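Local structure of cysteine desulfurase (Stenotrophomonas maltophilia, 6WCI) at residues Y123-A126 with L127-K131; H144-I147 with V148-L152. The protein probably removes sulfur from L-cysteine with the help of pyridoxal 5'-phosphate, leaving L-alanine and passing the sulfur to a carrier. All coordinates share one frame; numbering follows the deposited sequence.

Contact 1: residues Y123-A126 with L127-K131; sequences YSWA and LPRLK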
ATOM      1  N   TYR B 123       8.757  -0.518 -14.470  1.00 29.98           N
ATOM      2  CA  TYR B 123       8.988   0.913 -14.651  1.00 24.81           C
ATOM      3  C   TYR B 123      10.451   1.302 -14.482  1.00 31.11           C
ATOM      4  O   TYR B 123      10.937   2.190 -15.194  1.00 35.83           O
ATOM      5  CB  TYR B 123       8.129   1.710 -13.675  1.00 25.14           C
ATOM      6  CG  TYR B 123       6.728   2.029 -14.173  1.00 30.80           C
ATOM      7  CD1 TYR B 123       5.685   1.118 -14.020  1.00 31.43           C
ATOM      8  CD2 TYR B 123       6.446   3.256 -14.769  1.00 28.71           C
ATOM      9  CE1 TYR B 123       4.402   1.416 -14.461  1.00 32.17           C
ATOM     10  CE2 TYR B 123       5.168   3.560 -15.216  1.00 27.34           C
ATOM     11  CZ  TYR B 123       4.147   2.642 -15.054  1.00 31.66           C
ATOM     12  OH  TYR B 123       2.874   2.953 -15.497  1.00 32.59           O
ATOM     13  N   SER B 124      11.167   0.686 -13.541  1.00 32.12           N
ATOM     14  CA  SER B 124      12.521   1.152 -13.250  1.00 33.52           C
ATOM     15  C   SER B 124      13.627   0.282 -13.841  1.00 35.78           C
ATOM     16  O   SER B 124      14.761   0.763 -13.976  1.00 32.74           O
ATOM     17  CB  SER B 124      12.732   1.287 -11.735  1.00 35.24           C
ATOM     18  OG  SER B 124      12.048   2.429 -11.243  1.00 36.96           O
ATOM     19  N   TRP B 125      13.342  -0.968 -14.212  1.00 29.89           N
ATOM     20  CA  TRP B 125      14.315  -1.764 -14.952  1.00 35.05           C
ATOM     21  C   TRP B 125      14.046  -1.736 -16.454  1.00 32.25           C
ATOM     22  O   TRP B 125      14.902  -1.297 -17.230  1.00 35.69           O
ATOM     23  CB  TRP B 125      14.347  -3.222 -14.469  1.00 38.18           C
ATOM     24  CG  TRP B 125      15.272  -4.035 -15.321  1.00 40.07           C
ATOM     25  CD1 TRP B 125      14.952  -4.751 -16.444  1.00 40.68           C
ATOM     26  CD2 TRP B 125      16.683  -4.172 -15.148  1.00 38.71           C
ATOM     27  NE1 TRP B 125      16.079  -5.328 -16.976  1.00 41.13           N
ATOM     28  CE2 TRP B 125      17.154  -4.996 -16.194  1.00 37.31           C
ATOM     29  CE3 TRP B 125      17.593  -3.689 -14.204  1.00 46.03           C
ATOM     30  CZ2 TRP B 125      18.492  -5.346 -16.321  1.00 43.02           C
ATOM     31  CZ3 TRP B 125      18.927  -4.034 -14.335  1.00 52.96           C
ATOM     32  CH2 TRP B 125      19.364  -4.856 -15.386  1.00 49.79           C
ATOM     33  N   ALA B 126      12.860  -2.186 -16.876  1.00 30.70           N
ATOM     34  CA  ALA B 126      12.595  -2.415 -18.296  1.00 31.95           C
ATOM     35  C   ALA B 126      12.329  -1.111 -19.040  1.00 38.83           C
ATOM     36  O   ALA B 126      12.886  -0.885 -20.116  1.00 40.02           O
ATOM     37  CB  ALA B 126      11.414  -3.379 -18.467  1.00 29.15           C
ATOM     38  N   LEU B 127      11.480  -0.242 -18.488  1.00 37.57           N
ATOM     39  CA  LEU B 127      11.128   0.987 -19.198  1.00 41.03           C
ATOM     40  C   LEU B 127      12.342   1.807 -19.616  1.00 36.47           C
ATOM     41  O   LEU B 127      12.404   2.209 -20.789  1.00 35.99           O
ATOM     42  CB  LEU B 127      10.152   1.808 -18.347  1.00 51.06           C
ATOM     43  CG  LEU B 127       9.005   2.495 -19.083  1.00 55.85           C
ATOM     44  CD1 LEU B 127       8.395   1.558 -20.111  1.00 54.58           C
ATOM     45  CD2 LEU B 127       7.948   2.936 -18.073  1.00 55.16           C
ATOM     46  N   PRO B 128      13.344   2.058 -18.764  1.00 32.48           N
ATOM     47  CA  PRO B 128      14.515   2.811 -19.236  1.00 33.69           C
ATOM     48  C   PRO B 128      15.472   2.013 -20.107  1.00 40.27           C
ATOM     49  O   PRO B 128      16.390   2.619 -20.679  1.00 44.01           O
ATOM     50  CB  PRO B 128      15.208   3.248 -17.926  1.00 32.82           C
ATOM     51  CG  PRO B 128      14.167   3.046 -16.830  1.00 32.77           C
ATOM     52  CD  PRO B 128      13.404   1.853 -17.304  1.00 32.76           C
ATOM     53  N   ARG B 129      15.293   0.697 -20.253  1.00 38.32           N
ATOM     54  CA  ARG B 129      16.281  -0.132 -20.945  1.00 37.35           C
ATOM     55  C   ARG B 129      15.810  -0.717 -22.267  1.00 39.80           C
ATOM     56  O   ARG B 129      16.603  -0.796 -23.216  1.00 37.29           O
ATOM     57  CB  ARG B 129      16.746  -1.272 -20.028  1.00 43.62           C
ATOM     58  CG  ARG B 129      17.602  -0.787 -18.862  1.00 51.00           C
ATOM     59  CD  ARG B 129      17.835  -1.882 -17.827  1.00 57.07           C
ATOM     60  NE  ARG B 129      18.506  -1.371 -16.632  1.00 59.46           N
ATOM     61  CZ  ARG B 129      19.799  -1.539 -16.380  1.00 66.89           C
ATOM     62  NH1 ARG B 129      20.563  -2.217 -17.231  1.00 63.66           N
ATOM     63  NH2 ARG B 129      20.330  -1.040 -15.272  1.00 72.13           N
ATOM     64  N   LEU B 130      14.558  -1.153 -22.378  1.00 39.98           N
ATOM     65  CA  LEU B 130      14.167  -1.901 -23.568  1.00 40.66           C
ATOM     66  C   LEU B 130      13.893  -0.963 -24.736  1.00 41.97           C
ATOM     67  O   LEU B 130      13.477   0.184 -24.560  1.00 44.69           O
ATOM     68  CB  LEU B 130      12.930  -2.753 -23.298  1.00 35.25           C
ATOM     69  CG  LEU B 130      13.051  -3.768 -22.162  1.00 35.03           C
ATOM     70  CD1 LEU B 130      11.835  -4.668 -22.165  1.00 29.22           C
ATOM     71  CD2 LEU B 130      14.338  -4.576 -22.301  1.00 34.62           C
ATOM     72  N   LYS B 131      14.121  -1.465 -25.941  1.00 44.25           N
ATOM     73  CA  LYS B 131      13.861  -0.685 -27.136  1.00 45.44           C
ATOM     74  C   LYS B 131      13.149  -1.566 -28.147  1.00 45.45           C
ATOM     75  O   LYS B 131      13.032  -2.783 -27.976  1.00 47.31           O
ATOM     76  CB  LYS B 131      15.156  -0.098 -27.721  1.00 44.05           C
TER
HETATM   77  O   HOH W   1      17.112   0.447 -15.279  1.00 37.81           O
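Arg-129 lays its guanidinium flat over one face of the Trp-125 indole, the two planes only 6° apart and their centres 3.6 Å from each other. The cation sits above the benzo half of the ring system: CZ of Arg-129 is 3.3 Å from CZ3 of Trp-125, a cation-pi stack. Behind it, CD of Arg-129 rests over the same six-membered ring as a CH-pi contact. Trp-125 holds CG anti to its backbone nitrogen (chi1 175°), and the arginine, extended from CG to NE, runs back along that same face. A water fixes the edge of the guanidinium, accepting from NE of Arg-129 at 2.7 Å and donating to the carbonyl O of Ser-124 at 2.7 Å, and only weakly to the carbonyl O of Trp-125.

All this happens at the C-terminal part of helix 114-126 of the class-V aminotransferase fold and in the residues that lead on to strand 135-139. The carbonyl O of Ala-126 takes two backbone bonds there, from Leu-130 N at 2.8 Å and from Arg-129 N at 2.9 Å. Pro-128, with no N-H to give, sets its CD 3.3 Å from the carbonyl O of Tyr-123. Leu-127 lies alongside Tyr-123, its CD2 3.6 Å from CD2 of the phenol ring, while CD1 of Leu-130 meets the Ala-126 methyl.

Farther out, His-262 meets the Trp-125 ring edge-to-face. The Tyr-123 hydroxyl is hydrogen-bonded to Arg-156 and to the Phe-269 carbonyl of the second subunit, and Ser-124 OG to the carbonyl of Pro-267.

Contact 2: residues H144-I147 with V148-L152; sequences HANI and VPWQL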
ATOM      1  N   HIS B 144      -2.056 -12.186 -14.346  1.00 41.47           N
ATOM      2  CA  HIS B 144      -2.080 -10.836 -14.905  1.00 40.73           C
ATOM      3  C   HIS B 144      -1.037  -9.930 -14.275  1.00 38.34           C
ATOM      4  O   HIS B 144      -0.506  -9.039 -14.946  1.00 34.97           O
ATOM      5  CB  HIS B 144      -3.463 -10.224 -14.738  1.00 38.87           C
ATOM      6  CG  HIS B 144      -4.504 -10.886 -15.579  1.00 34.79           C
ATOM      7  ND1 HIS B 144      -5.852 -10.685 -15.391  1.00 36.75           N
ATOM      8  CD2 HIS B 144      -4.387 -11.730 -16.630  1.00 35.07           C
ATOM      9  CE1 HIS B 144      -6.527 -11.392 -16.281  1.00 44.65           C
ATOM     10  NE2 HIS B 144      -5.662 -12.038 -17.043  1.00 40.79           N
ATOM     11  N   ALA B 145      -0.721 -10.143 -12.993  1.00 37.90           N
ATOM     12  CA  ALA B 145       0.327  -9.352 -12.356  1.00 39.32           C
ATOM     13  C   ALA B 145       1.651  -9.466 -13.102  1.00 36.61           C
ATOM     14  O   ALA B 145       2.451  -8.529 -13.087  1.00 32.05           O
ATOM     15  CB  ALA B 145       0.516  -9.790 -10.908  1.00 30.86           C
ATOM     16  N   ASN B 146       1.910 -10.604 -13.747  1.00 36.82           N
ATOM     17  CA  ASN B 146       3.158 -10.790 -14.476  1.00 36.73           C
ATOM     18  C   ASN B 146       2.949 -10.739 -15.983  1.00 30.83           C
ATOM     19  O   ASN B 146       3.754 -11.294 -16.738  1.00 39.07           O
ATOM     20  CB  ASN B 146       3.826 -12.098 -14.062  1.00 39.72           C
ATOM     21  CG  ASN B 146       5.339 -12.000 -14.047  1.00 37.94           C
ATOM     22  OD1 ASN B 146       5.917 -10.898 -14.122  1.00 37.23           O
ATOM     23  ND2 ASN B 146       5.997 -13.146 -13.954  1.00 35.44           N
ATOM     24  N   ILE B 147       1.887 -10.072 -16.437  1.00 30.23           N
ATOM     25  CA  ILE B 147       1.634  -9.883 -17.861  1.00 32.21           C
ATOM     26  C   ILE B 147       1.437  -8.402 -18.146  1.00 39.64           C
ATOM     27  O   ILE B 147       2.159  -7.813 -18.953  1.00 34.98           O
ATOM     28  CB  ILE B 147       0.403 -10.673 -18.331  1.00 36.07           C
ATOM     29  CG1 ILE B 147       0.629 -12.178 -18.160  1.00 33.81           C
ATOM     30  CG2 ILE B 147       0.051 -10.289 -19.765  1.00 34.05           C
ATOM     31  CD1 ILE B 147      -0.614 -13.040 -18.415  1.00 34.81           C
ATOM     32  N   VAL B 148       0.439  -7.803 -17.488  1.00 40.26           N
ATOM     33  CA  VAL B 148       0.038  -6.434 -17.826  1.00 37.36           C
ATOM     34  C   VAL B 148       1.169  -5.426 -17.677  1.00 42.75           C
ATOM     35  O   VAL B 148       1.312  -4.564 -18.558  1.00 35.28           O
ATOM     36  CB  VAL B 148      -1.214  -6.045 -17.035  1.00 38.12           C
ATOM     37  CG1 VAL B 148      -1.718  -4.688 -17.464  1.00 32.03           C
ATOM     38  CG2 VAL B 148      -2.287  -7.119 -17.211  1.00 30.25           C
ATOM     39  N   PRO B 149       1.992  -5.444 -16.615  1.00 34.00           N
ATOM     40  CA  PRO B 149       3.122  -4.502 -16.593  1.00 34.45           C
ATOM     41  C   PRO B 149       3.982  -4.597 -17.837  1.00 34.94           C
ATOM     42  O   PRO B 149       4.413  -3.563 -18.362  1.00 30.43           O
ATOM     43  CB  PRO B 149       3.892  -4.905 -15.329  1.00 39.13           C
ATOM     44  CG  PRO B 149       2.838  -5.505 -14.445  1.00 41.21           C
ATOM     45  CD  PRO B 149       1.971  -6.279 -15.402  1.00 36.67           C
ATOM     46  N   TRP B 150       4.200  -5.808 -18.359  1.00 32.07           N
ATOM     47  CA  TRP B 150       5.063  -5.922 -19.527  1.00 32.94           C
ATOM     48  C   TRP B 150       4.351  -5.429 -20.783  1.00 36.06           C
ATOM     49  O   TRP B 150       5.003  -4.931 -21.707  1.00 29.96           O
ATOM     50  CB  TRP B 150       5.553  -7.362 -19.671  1.00 35.87           C
ATOM     51  CG  TRP B 150       6.049  -7.893 -18.362  1.00 35.85           C
ATOM     52  CD1 TRP B 150       5.492  -8.896 -17.614  1.00 33.60           C
ATOM     53  CD2 TRP B 150       7.173  -7.407 -17.610  1.00 34.77           C
ATOM     54  NE1 TRP B 150       6.211  -9.077 -16.453  1.00 35.73           N
ATOM     55  CE2 TRP B 150       7.245  -8.176 -16.425  1.00 32.94           C
ATOM     56  CE3 TRP B 150       8.127  -6.397 -17.827  1.00 31.56           C
ATOM     57  CZ2 TRP B 150       8.235  -7.979 -15.465  1.00 35.03           C
ATOM     58  CZ3 TRP B 150       9.111  -6.201 -16.874  1.00 32.94           C
ATOM     59  CH2 TRP B 150       9.152  -6.985 -15.696  1.00 30.86           C
ATOM     60  N   GLN B 151       3.020  -5.504 -20.808  1.00 35.71           N
ATOM     61  CA  GLN B 151       2.262  -4.919 -21.908  1.00 30.08           C
ATOM     62  C   GLN B 151       2.320  -3.398 -21.887  1.00 31.87           C
ATOM     63  O   GLN B 151       2.309  -2.759 -22.946  1.00 30.07           O
ATOM     64  CB  GLN B 151       0.816  -5.401 -21.849  1.00 37.08           C
ATOM     65  CG  GLN B 151       0.678  -6.871 -22.251  1.00 37.12           C
ATOM     66  CD  GLN B 151      -0.739  -7.364 -22.154  1.00 33.62           C
ATOM     67  OE1 GLN B 151      -1.444  -7.065 -21.188  1.00 36.62           O
ATOM     68  NE2 GLN B 151      -1.171  -8.132 -23.150  1.00 34.98           N
ATOM     69  N   LEU B 152       2.369  -2.796 -20.698  1.00 34.13           N
ATOM     70  CA  LEU B 152       2.584  -1.357 -20.636  1.00 37.30           C
ATOM     71  C   LEU B 152       3.984  -0.992 -21.133  1.00 36.12           C
ATOM     72  O   LEU B 152       4.163   0.032 -21.801  1.00 39.67           O
ATOM     73  CB  LEU B 152       2.344  -0.859 -19.202  1.00 32.06           C
ATOM     74  CG  LEU B 152       0.922  -1.064 -18.665  1.00 35.15           C
ATOM     75  CD1 LEU B 152       0.795  -0.635 -17.177  1.00 31.48           C
ATOM     76  CD2 LEU B 152      -0.096  -0.330 -19.525  1.00 27.69           C
TER
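Asn-146 reaches forward to the indole of Trp-150: NE1 of Trp-150 gives a nearly straight hydrogen bond (168°) to OD1 of Asn-146 at 3.0 Å. The oxygen lies in the indole plane, but the donor stands above the plane of the amide, and the two flat groups are turned 59° against each other. The asparagine reaches it with an unusual first torsion (chi1 -145°), while Trp-150 keeps CG anti to its carbonyl carbon, which turns the pyrrole edge back toward the preceding turn; there CD1 of Trp-150 lies 3.1 Å from the carbonyl O of Asn-146, at the ring edge and in its plane. The amide nitrogen of Asn-146 is held by Glu-142, so both ends of the amide are held and its rotation fixed.

Ile-147 is the N-cap of helix 148-157. Its carbonyl O accepts from Gln-151 N at 3.1 Å and, weakly, from Trp-150 N. The CG2 branch of Ile-147, anti to its backbone nitrogen, lies beside the Gln-151 amide, 3.8 Å from OE1. That glutamine, extended beyond CG, carries its amide on to Thr-284 and Ser-280 of the second subunit. One turn earlier the His-144 carbonyl O receives both Ile-147 N and Val-148 N, and CG2 of Val-148 packs 3.5 Å from the same oxygen. Pro-149 sets CG and CD against the Ala-145 carbonyl. His-144 NE2 is hydrogen-bonded to the backbone N of His-386, and ND1 to OD of the S-hydroxycysteine at position 384. The turn follows on His-143, whose counterpart in related desulfurases stacks on the cofactor ring, and Asn-146 touches Asp-220, the probable partner of the pyridine nitrogen.

Trp-150 is buried against strands 135-139, 185-191 and 216-220, and Pro-149 packs on Asn-119 and Ala-122 of helix 114-126.

In the fold
Contact 1 lies at the C-terminal part of helix 114-126 and contact 2 opens helix 148-157, with strand 135-139 between them in the chain. Their centres lie about 13 Å apart and they touch directly, the methyl CB of Ala-126 meeting CZ3 of Trp-150 at 4.0 Å; Leu-130 of contact 1 also packs on Val-153 of the second helix. Contact 1 is the farther from the chain's centre, about 23 Å between centres, against about 15 Å for contact 2. Contact 2 is the one beside the active site: the cysteine its His-144 meets probably carries the sulfur as a persulfide, as in relatives, and the cofactor is bound to Lys-246. Both contacts reach Phe-269 of the second subunit, contact 2 through Leu-152.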